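Local coordinates for carboxypeptidase D (Drosophila melanogaster, PDB 3MN8), which is a zinc metallocarboxypeptidase that releases C-terminal arginine or lysine from peptides and proteins, processing growth factors, peptide hormones and neuropeptides, at residues A61-L66 with L76-S81. Numbering follows the deposited sequence.
Sequences AKVHFL and LALQIS
His64 NE2 donates to Gln79 OE1 at 2.6 Å, reaching diagonally past its own pair-mate Ala77. The oxygen lies near the imidazole plane, but the N-H is tilted from the amide, whose plane stands 42° from the ring. His64 CG lies anti to the carbonyl carbon (chi1 -59°), and the ring carries CD2 to 3.5 Å from Gln79 CB. An alanine in place of this histidine would probably leave Gln79 OE1 without this donor and the amide freer to turn. Lys62 CD passes 3.8 Å from Gln79 OE1 before the chain leads away. Beneath these side chains Lys62 and Gln79 exchange two backbone N-H to O bonds, as do His64 and Ala77. On the reverse face Val63 forks between two leucines: CG1 meets Leu76 CD2 at 3.9 Å and CG2 meets Leu78 CD1 at 3.7 Å. Phe50 of helix 43-56 packs against Val63 and Leu78, while on the face of His64 and Gln79 Tyr138 meets the His64 ring and Asp136 bonds weakly to Gln79 NE2. This is an antiparallel beta hairpin, strands 61-68 and 74-80, at the edge of the mixed eight-stranded sheet of the M14 carboxypeptidase domain.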
# COMPACT_ATOMS: atom_id res chain seq x y z
N ALA A 61 16.49 -2.16 -9.53
CA ALA A 61 15.98 -3.15 -8.60
C ALA A 61 16.94 -3.32 -7.44
O ALA A 61 18.15 -3.51 -7.65
CB ALA A 61 15.74 -4.48 -9.29
N LYS A 62 16.40 -3.24 -6.22
CA LYS A 62 17.18 -3.41 -5.00
C LYS A 62 16.38 -4.18 -3.96
O LYS A 62 15.20 -3.92 -3.76
CB LYS A 62 17.58 -2.05 -4.42
CG LYS A 62 18.38 -2.14 -3.13
CD LYS A 62 18.90 -0.76 -2.73
CE LYS A 62 19.59 -0.80 -1.38
NZ LYS A 62 20.65 -1.84 -1.34
N VAL A 63 17.03 -5.14 -3.31
CA VAL A 63 16.37 -5.95 -2.30
C VAL A 63 16.61 -5.40 -0.91
O VAL A 63 17.74 -5.03 -0.57
CB VAL A 63 16.86 -7.40 -2.31
CG1 VAL A 63 16.34 -8.13 -1.09
CG2 VAL A 63 16.42 -8.10 -3.59
N HIS A 64 15.55 -5.36 -0.12
CA HIS A 64 15.59 -4.87 1.25
C HIS A 64 15.15 -5.96 2.22
O HIS A 64 14.13 -6.62 2.01
CB HIS A 64 14.68 -3.66 1.38
CG HIS A 64 15.06 -2.54 0.46
ND1 HIS A 64 15.95 -1.56 0.83
CD2 HIS A 64 14.69 -2.27 -0.81
CE1 HIS A 64 16.11 -0.72 -0.18
NE2 HIS A 64 15.35 -1.13 -1.18
N PHE A 65 15.94 -6.14 3.28
CA PHE A 65 15.64 -7.08 4.35
C PHE A 65 14.88 -6.34 5.45
O PHE A 65 15.35 -5.33 5.96
CB PHE A 65 16.94 -7.68 4.90
CG PHE A 65 16.78 -8.45 6.18
CD1 PHE A 65 16.93 -7.83 7.41
CD2 PHE A 65 16.51 -9.80 6.16
CE1 PHE A 65 16.80 -8.54 8.59
CE2 PHE A 65 16.38 -10.52 7.33
CZ PHE A 65 16.52 -9.89 8.55
N LEU A 66 13.69 -6.84 5.79
CA LEU A 66 12.82 -6.20 6.77
C LEU A 66 12.91 -6.95 8.09
O LEU A 66 12.75 -6.37 9.16
CB LEU A 66 11.38 -6.19 6.29
CG LEU A 66 11.12 -5.62 4.89
CD1 LEU A 66 9.64 -5.51 4.64
CD2 LEU A 66 11.76 -4.28 4.74
N LEU A 76 11.23 -10.05 2.84
CA LEU A 76 11.97 -9.26 1.85
C LEU A 76 11.07 -8.30 1.06
O LEU A 76 9.92 -8.61 0.78
CB LEU A 76 12.65 -10.20 0.86
CG LEU A 76 13.71 -11.18 1.35
CD1 LEU A 76 14.02 -12.22 0.27
CD2 LEU A 76 14.97 -10.44 1.78
N ALA A 77 11.63 -7.15 0.69
CA ALA A 77 10.92 -6.19 -0.15
C ALA A 77 11.79 -5.75 -1.31
O ALA A 77 12.91 -5.28 -1.10
CB ALA A 77 10.51 -4.98 0.65
N LEU A 78 11.27 -5.89 -2.53
CA LEU A 78 11.99 -5.42 -3.69
C LEU A 78 11.58 -4.00 -3.99
O LEU A 78 10.41 -3.74 -4.26
CB LEU A 78 11.70 -6.28 -4.92
CG LEU A 78 12.57 -6.00 -6.16
CD1 LEU A 78 13.99 -6.51 -5.96
CD2 LEU A 78 11.97 -6.60 -7.44
N GLN A 79 12.55 -3.09 -3.94
CA GLN A 79 12.37 -1.72 -4.40
C GLN A 79 12.68 -1.55 -5.88
O GLN A 79 13.68 -2.06 -6.37
CB GLN A 79 13.27 -0.78 -3.61
CG GLN A 79 13.45 0.56 -4.25
CD GLN A 79 14.51 1.36 -3.55
OE1 GLN A 79 15.39 0.80 -2.91
NE2 GLN A 79 14.43 2.68 -3.68
N ILE A 80 11.82 -0.80 -6.56
CA ILE A 80 12.02 -0.42 -7.96
C ILE A 80 11.94 1.09 -8.06
O ILE A 80 10.98 1.70 -7.59
CB ILE A 80 10.91 -1.00 -8.84
CG1 ILE A 80 10.94 -2.53 -8.75
CG2 ILE A 80 11.06 -0.50 -10.26
CD1 ILE A 80 9.71 -3.22 -9.30
N SER A 81 12.96 1.71 -8.66
CA SER A 81 13.01 3.16 -8.74
C SER A 81 13.79 3.61 -9.95
O SER A 81 14.49 2.82 -10.58
CB SER A 81 13.68 3.71 -7.49
OG SER A 81 14.95 3.13 -7.34